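Local coordinates for protein putative hydantoin racemase (PDB 3QVL) that racemises allantoin, and probably interconverts the D and L forms of 5-substituted hydantoins as a member of the HyuE racemase family, at residues Ile95-Ala105 with Ile201-Val211; Ala109-Thr117 with Asp173-Ser182. All coordinates share one frame; numbering follows the deposited sequence.

Interaction 1 (Ile95-Ala105 with Ile201-Val211); sequences IGIAEAAMHMA and IDGVSAAVKMV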
# COMPACT_ATOMS: atom_id res chain seq x y z
N ILE A 95 -14.11 -20.93 8.29
CA ILE A 95 -12.72 -20.49 8.42
C ILE A 95 -11.81 -21.28 7.47
O ILE A 95 -11.84 -22.51 7.45
CB ILE A 95 -12.21 -20.64 9.89
CG1 ILE A 95 -13.17 -19.98 10.89
CG2 ILE A 95 -10.78 -20.08 10.03
CD1 ILE A 95 -13.37 -18.47 10.72
N GLY A 96 -11.03 -20.55 6.68
CA GLY A 96 -10.02 -21.17 5.82
C GLY A 96 -8.76 -21.48 6.60
O GLY A 96 -8.46 -20.81 7.59
N ILE A 97 -8.03 -22.50 6.16
CA ILE A 97 -6.81 -22.91 6.87
C ILE A 97 -5.62 -21.97 6.65
O ILE A 97 -4.80 -21.79 7.54
CB ILE A 97 -6.42 -24.39 6.64
CG1 ILE A 97 -6.09 -24.67 5.17
CG2 ILE A 97 -7.51 -25.32 7.17
CD1 ILE A 97 -5.17 -25.86 4.96
N ALA A 98 -5.54 -21.37 5.46
CA ALA A 98 -4.54 -20.35 5.19
C ALA A 98 -4.82 -19.13 6.07
O ALA A 98 -3.92 -18.60 6.72
CB ALA A 98 -4.53 -19.96 3.73
N GLU A 99 -6.08 -18.71 6.07
CA GLU A 99 -6.57 -17.62 6.90
C GLU A 99 -6.19 -17.82 8.37
O GLU A 99 -5.57 -16.95 8.98
CB GLU A 99 -8.09 -17.49 6.74
CG GLU A 99 -8.75 -16.42 7.60
CD GLU A 99 -10.27 -16.50 7.57
OE1 GLU A 99 -10.82 -17.62 7.44
OE2 GLU A 99 -10.92 -15.45 7.69
N ALA A 100 -6.56 -18.98 8.91
CA ALA A 100 -6.33 -19.29 10.32
C ALA A 100 -4.84 -19.37 10.69
O ALA A 100 -4.44 -18.85 11.73
CB ALA A 100 -7.03 -20.59 10.70
N ALA A 101 -4.04 -20.00 9.83
CA ALA A 101 -2.60 -20.15 10.06
C ALA A 101 -1.89 -18.80 10.07
O ALA A 101 -1.03 -18.55 10.92
CB ALA A 101 -1.98 -21.07 9.03
N MET A 102 -2.25 -17.93 9.13
CA MET A 102 -1.68 -16.59 9.04
C MET A 102 -2.09 -15.73 10.24
O MET A 102 -1.26 -15.01 10.79
CB MET A 102 -2.11 -15.90 7.74
CG MET A 102 -1.50 -16.49 6.48
SD MET A 102 -2.23 -15.77 4.99
CE MET A 102 -1.49 -16.79 3.72
N HIS A 103 -3.36 -15.83 10.63
CA HIS A 103 -3.88 -15.12 11.81
C HIS A 103 -3.12 -15.51 13.08
O HIS A 103 -2.73 -14.64 13.86
CB HIS A 103 -5.38 -15.39 11.98
CG HIS A 103 -6.26 -14.46 11.20
ND1 HIS A 103 -6.43 -14.57 9.84
CD2 HIS A 103 -7.03 -13.42 11.59
CE1 HIS A 103 -7.26 -13.62 9.42
NE2 HIS A 103 -7.63 -12.91 10.47
N MET A 104 -2.91 -16.81 13.27
CA MET A 104 -2.17 -17.33 14.43
C MET A 104 -0.71 -16.90 14.43
O MET A 104 -0.14 -16.61 15.48
CB MET A 104 -2.27 -18.86 14.51
CG MET A 104 -3.66 -19.42 14.79
SD MET A 104 -4.39 -18.93 16.36
CE MET A 104 -5.27 -17.45 15.87
N ALA A 105 -0.11 -16.88 13.24
CA ALA A 105 1.30 -16.53 13.07
C ALA A 105 1.62 -15.12 13.56
O ALA A 105 2.67 -14.89 14.16
CB ALA A 105 1.73 -16.70 11.62
N ILE A 201 3.09 -23.67 12.35
CA ILE A 201 1.64 -23.59 12.46
C ILE A 201 0.89 -24.33 11.36
O ILE A 201 1.13 -24.12 10.17
CB ILE A 201 1.18 -22.11 12.54
CG1 ILE A 201 1.80 -21.44 13.78
CG2 ILE A 201 -0.35 -22.00 12.59
CD1 ILE A 201 1.93 -19.94 13.68
N ASP A 202 -0.00 -25.22 11.79
CA ASP A 202 -0.93 -25.91 10.90
C ASP A 202 -2.27 -25.19 10.92
O ASP A 202 -2.87 -24.99 11.98
CB ASP A 202 -1.10 -27.37 11.34
CG ASP A 202 -2.41 -27.98 10.85
OD1 ASP A 202 -2.72 -27.85 9.65
OD2 ASP A 202 -3.12 -28.59 11.68
N GLY A 203 -2.74 -24.81 9.73
CA GLY A 203 -4.01 -24.11 9.57
C GLY A 203 -5.24 -24.92 9.90
O GLY A 203 -6.26 -24.36 10.30
N VAL A 204 -5.16 -26.24 9.72
CA VAL A 204 -6.28 -27.13 10.03
C VAL A 204 -6.66 -27.04 11.51
O VAL A 204 -7.80 -26.72 11.85
CB VAL A 204 -5.98 -28.61 9.64
CG1 VAL A 204 -7.13 -29.52 10.05
CG2 VAL A 204 -5.72 -28.72 8.14
N SER A 205 -5.68 -27.30 12.37
CA SER A 205 -5.87 -27.23 13.81
C SER A 205 -6.26 -25.81 14.26
O SER A 205 -7.14 -25.65 15.11
CB SER A 205 -4.61 -27.71 14.54
OG SER A 205 -3.48 -26.94 14.17
N ALA A 206 -5.61 -24.81 13.67
CA ALA A 206 -5.88 -23.40 13.98
C ALA A 206 -7.32 -23.00 13.63
O ALA A 206 -7.97 -22.31 14.42
CB ALA A 206 -4.89 -22.50 13.26
N ALA A 207 -7.80 -23.44 12.47
CA ALA A 207 -9.15 -23.13 12.01
C ALA A 207 -10.22 -23.75 12.91
O ALA A 207 -11.25 -23.13 13.18
CB ALA A 207 -9.35 -23.55 10.57
N VAL A 208 -9.96 -24.98 13.36
CA VAL A 208 -10.84 -25.67 14.31
C VAL A 208 -11.00 -24.83 15.58
O VAL A 208 -12.12 -24.64 16.07
CB VAL A 208 -10.32 -27.09 14.64
CG1 VAL A 208 -11.06 -27.70 15.83
CG2 VAL A 208 -10.46 -28.00 13.43
N LYS A 209 -9.88 -24.31 16.09
CA LYS A 209 -9.89 -23.48 17.30
C LYS A 209 -10.61 -22.15 17.08
O LYS A 209 -11.23 -21.62 18.00
CB LYS A 209 -8.47 -23.25 17.83
CG LYS A 209 -7.65 -24.51 18.13
CD LYS A 209 -8.41 -25.59 18.90
CE LYS A 209 -8.58 -25.25 20.37
NZ LYS A 209 -9.35 -26.31 21.08
N MET A 210 -10.51 -21.62 15.86
CA MET A 210 -11.20 -20.37 15.50
C MET A 210 -12.72 -20.56 15.47
O MET A 210 -13.46 -19.70 15.97
CB MET A 210 -10.70 -19.81 14.16
CG MET A 210 -9.26 -19.29 14.17
SD MET A 210 -8.87 -18.13 15.49
CE MET A 210 -8.20 -19.24 16.73
N VAL A 211 -13.17 -21.67 14.90
CA VAL A 211 -14.59 -22.01 14.87
C VAL A 211 -15.12 -22.18 16.30
O VAL A 211 -16.15 -21.61 16.65
CB VAL A 211 -14.87 -23.28 14.03
CG1 VAL A 211 -16.34 -23.68 14.12
CG2 VAL A 211 -14.50 -23.06 12.57

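Interaction 2 (Ala109-Thr117 with Asp173-Ser182); sequences ATRFSIVTT and DGSGAIVLGS. Unlike the reference sequence in segment 173-182: Ser-182 (reference Cys). With 5HY ([(4R)-2,5-dioxoimidazolidin-4-yl]acetic acid), chain C.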
# COMPACT_ATOMS: atom_id res chain seq x y z
N ALA A 109 4.57 -14.23 16.46
CA ALA A 109 5.79 -13.75 15.82
C ALA A 109 5.54 -12.44 15.08
O ALA A 109 4.41 -12.14 14.71
CB ALA A 109 6.33 -14.81 14.85
N THR A 110 6.61 -11.67 14.88
CA THR A 110 6.51 -10.42 14.11
C THR A 110 6.31 -10.73 12.63
O THR A 110 5.47 -10.12 11.97
CB THR A 110 7.76 -9.53 14.29
OG1 THR A 110 8.94 -10.27 13.94
CG2 THR A 110 7.87 -9.03 15.72
N ARG A 111 7.09 -11.68 12.12
CA ARG A 111 6.99 -12.11 10.73
C ARG A 111 7.09 -13.62 10.60
O ARG A 111 7.72 -14.28 11.43
CB ARG A 111 8.06 -11.44 9.86
CG ARG A 111 7.95 -9.91 9.77
CD ARG A 111 8.79 -9.35 8.64
NE ARG A 111 10.20 -9.71 8.77
CZ ARG A 111 11.11 -9.56 7.81
NH1 ARG A 111 12.37 -9.91 8.03
NH2 ARG A 111 10.77 -9.05 6.63
N PHE A 112 6.45 -14.17 9.57
CA PHE A 112 6.45 -15.61 9.33
C PHE A 112 6.90 -15.95 7.91
O PHE A 112 6.85 -15.11 7.01
CB PHE A 112 5.06 -16.21 9.60
CG PHE A 112 3.96 -15.67 8.72
CD1 PHE A 112 3.70 -16.25 7.48
CD2 PHE A 112 3.19 -14.58 9.13
CE1 PHE A 112 2.68 -15.75 6.66
CE2 PHE A 112 2.18 -14.08 8.32
CZ PHE A 112 1.92 -14.66 7.08
N SER A 113 7.34 -17.20 7.73
CA SER A 113 7.64 -17.73 6.41
C SER A 113 6.66 -18.84 6.05
O SER A 113 6.27 -19.63 6.92
CB SER A 113 9.08 -18.26 6.35
OG SER A 113 10.01 -17.21 6.53
N ILE A 114 6.26 -18.89 4.79
CA ILE A 114 5.36 -19.93 4.30
C ILE A 114 6.15 -21.02 3.58
O ILE A 114 7.03 -20.73 2.77
CB ILE A 114 4.25 -19.36 3.37
CG1 ILE A 114 3.33 -18.41 4.14
CG2 ILE A 114 3.43 -20.48 2.72
CD1 ILE A 114 2.41 -17.57 3.27
N VAL A 115 5.85 -22.28 3.91
CA VAL A 115 6.42 -23.42 3.22
C VAL A 115 5.29 -24.26 2.63
O VAL A 115 4.56 -24.94 3.35
CB VAL A 115 7.31 -24.29 4.15
CG1 VAL A 115 7.88 -25.50 3.39
CG2 VAL A 115 8.45 -23.46 4.74
N THR A 116 5.13 -24.18 1.31
CA THR A 116 4.10 -24.93 0.59
C THR A 116 4.74 -26.02 -0.29
O THR A 116 5.95 -26.26 -0.20
CB THR A 116 3.16 -23.99 -0.22
OG1 THR A 116 2.01 -24.72 -0.67
CG2 THR A 116 3.87 -23.36 -1.42
N THR A 117 3.93 -26.69 -1.11
CA THR A 117 4.40 -27.86 -1.85
C THR A 117 4.86 -27.55 -3.29
O THR A 117 6.04 -27.74 -3.61
CB THR A 117 3.36 -29.01 -1.83
OG1 THR A 117 2.62 -28.97 -0.61
CG2 THR A 117 4.04 -30.36 -1.96
N ASP A 173 15.47 -16.09 6.36
CA ASP A 173 14.36 -15.19 6.06
C ASP A 173 14.19 -13.99 7.00
O ASP A 173 13.64 -12.97 6.61
CB ASP A 173 13.04 -15.96 6.00
CG ASP A 173 13.02 -17.02 4.92
OD1 ASP A 173 13.99 -17.11 4.12
OD2 ASP A 173 12.03 -17.78 4.85
N GLY A 174 14.67 -14.13 8.24
CA GLY A 174 14.44 -13.11 9.26
C GLY A 174 13.02 -13.19 9.80
O GLY A 174 12.40 -12.17 10.09
N SER A 175 12.52 -14.42 9.93
CA SER A 175 11.18 -14.67 10.47
C SER A 175 11.27 -15.46 11.77
O SER A 175 12.28 -16.10 12.06
CB SER A 175 10.33 -15.42 9.44
OG SER A 175 10.94 -16.64 9.05
N GLY A 176 10.19 -15.41 12.56
CA GLY A 176 10.15 -16.08 13.86
C GLY A 176 9.25 -17.31 13.90
O GLY A 176 9.28 -18.07 14.87
N ALA A 177 8.44 -17.50 12.86
CA ALA A 177 7.51 -18.62 12.79
C ALA A 177 7.37 -19.17 11.38
O ALA A 177 7.69 -18.49 10.40
CB ALA A 177 6.15 -18.22 13.35
N ILE A 178 6.88 -20.40 11.29
CA ILE A 178 6.61 -21.04 10.00
C ILE A 178 5.11 -21.31 9.86
O ILE A 178 4.47 -21.83 10.77
CB ILE A 178 7.40 -22.37 9.84
CG1 ILE A 178 8.92 -22.14 9.93
CG2 ILE A 178 7.01 -23.09 8.53
CD1 ILE A 178 9.52 -21.25 8.84
N VAL A 179 4.57 -20.93 8.71
CA VAL A 179 3.21 -21.30 8.34
C VAL A 179 3.29 -22.43 7.31
O VAL A 179 3.85 -22.26 6.23
CB VAL A 179 2.42 -20.09 7.78
CG1 VAL A 179 1.15 -20.55 7.06
CG2 VAL A 179 2.07 -19.13 8.90
N LEU A 180 2.74 -23.59 7.68
CA LEU A 180 2.68 -24.73 6.77
C LEU A 180 1.63 -24.47 5.69
O LEU A 180 0.49 -24.13 6.00
CB LEU A 180 2.39 -26.03 7.53
CG LEU A 180 3.41 -26.48 8.57
CD1 LEU A 180 2.86 -27.62 9.42
CD2 LEU A 180 4.74 -26.88 7.93
N GLY A 181 2.04 -24.62 4.43
CA GLY A 181 1.20 -24.23 3.30
C GLY A 181 0.46 -25.37 2.62
O GLY A 181 0.25 -25.34 1.41
N SER A 182 0.05 -26.36 3.41
CA SER A 182 -0.67 -27.52 2.89
C SER A 182 -1.51 -28.21 3.96
O SER A 182 -1.09 -28.33 5.11
CB SER A 182 0.31 -28.53 2.29
OG SER A 182 -0.37 -29.69 1.83
C 5HY C . -3.81 -27.84 -0.04
N 5HY C . -3.71 -27.97 -2.34
O 5HY C . -3.71 -27.48 1.13
CA 5HY C . -3.36 -27.04 -1.26
CB 5HY C . -1.85 -26.71 -1.23
CG 5HY C . -0.90 -27.88 -0.93
OAB 5HY C . -4.73 -29.98 -2.44
NAF 5HY C . -4.36 -28.98 -0.45
CAI 5HY C . -4.30 -29.03 -1.78
OD1 5HY C . 0.31 -27.67 -1.12
OD2 5HY C . -1.39 -28.95 -0.50
O HOH W 1 10.32 -12.27 12.76
O HOH W 2 11.74 -9.71 11.28

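Interaction 1 (Ile95-Ala105 with Ile201-Val211)
Ile-201 meets helix 97-105 with two of its branches. Its CD1 lies 3.5 Å from Ala-105 CA, and its CG2 rests against the backbone of Ala-101. CG2 stands anti to the backbone N while CG1 lies beside that N (chi1 -60°), which splits the two branches between successive turns of the helix. Asp-202 caps the start of helix 203-211. Its OD2 accepts from Ser-205 N at 2.9 Å, and its OD1 takes a weak bond from Val-204 N. Gly-203 is the tightest point. Its CA touches Ile-97 O at 3.2 Å in a CA-H...O contact, and Ala-101 CB packs on the same CA. The bare CA lets the two backbones come this close. Val-204 adds its CG2, which meets CG2 of Ile-97. Ala-206 and Ala-207 follow, and Ala-100 fits between them as a knob in a hole formed with Gly-203 and Met-210. Ala-100 CB lies 3.4 Å from Ala-207 N. Ala-206 CB also touches Met-104 CG, and Ala-207 CB touches Ile-95 CG2 at 3.8 Å. Met-210 meets Met-104 tip to tip, with the two CE methyls 3.5 Å apart. Both chains are bent at chi2 and chi3, which turns each thioether tip to the other. Val-211 ends the contact with CG2 against Ile-95 CG1. This is near-perpendicular helix packing through small residues, with axes 7.5 Å apart and crossing at 85°. No hydrogen bond joins the two segments; the contact is apolar and buried. The side chain of Ile-97 is about 4 Å from the bound ligand. Met-107 of a second subunit packs on Ile-95. Helix 13-26 packs on the Val-204 and Val-208 side, helix 122-132 receives Ala-98 and Met-102, and strand 72-75 pairs with Ile-95.

Interaction 2 (Ala109-Thr117 with Asp173-Ser182)
Ser-175 and Ser-113 form a relay of hydroxyls that ends on Asp-173. Ser-113 lies on one face of the parallel strands 112-116 and 177-180, and Ser-175 comes just before the second strand. Ser-175 OG donates to Ser-113 OG at 2.7 Å. Ser-113 OG in turn donates to Asp-173 OD2, also at 2.7 Å, on the anti lone pair of that oxygen. The Ser-113 chi1 of -65° sets OG beside the backbone N, within range of both partners. His-142 also binds Asp-173 OD2. Arg-111 bends at chi3 and brings NH1 to Gly-174 O at 3.1 Å. The bond is bent, and NH1 stands above the carbonyl plane. A water accepts from Arg-111 NE and may bridge it to Gly-174 O.

Phe-112, Ile-114 and Val-179 project from the other face of the sheet. Val-179 CG2 lies 3.6 Å from Phe-112 CD1, while Ile-114 CG1 sits at the ring edge. Ile-114 and Val-179 run side by side, pointing the same way. Within the sheet, backbone bonds join the parallel strands, including Val-179 N to Ser-113 O at 2.8 Å.

Near the C-terminal ends Thr-116 OG1 donates to Gly-181 O at 2.8 Å. The bound hydantoin-5-acetic acid lies just beyond. Thr-117 OG1 donates to its OD1. Ser-182, a cysteine in the reference sequence, donates from OG to OD2 at 2.6 Å. In this structure the loops that leave the two strands thus give each carboxylate oxygen a hydroxyl donor.

Of the four segments, 95-105 comes first, on strand 94-96 and helix 97-108, and carries the first half of interaction 1. Strand 112-116 follows directly and opens interaction 2. That contact closes at 173-182, after a loop of 55 residues that includes helix 122-132, strand 138-143 and helix 157-172. Interaction 1 closes later, at 201-211, so its loop of 95 residues encloses all of interaction 2. The two contacts do not cross. They touch through Ile-201, whose backbone pairs with Ile-178 and Leu-180, and through Ala-105, which packs on Phe-112 and Val-179. Together they tie the edge of the sheet ending in 94-96 to the sheet holding 112-116, 177-180 and 200-201.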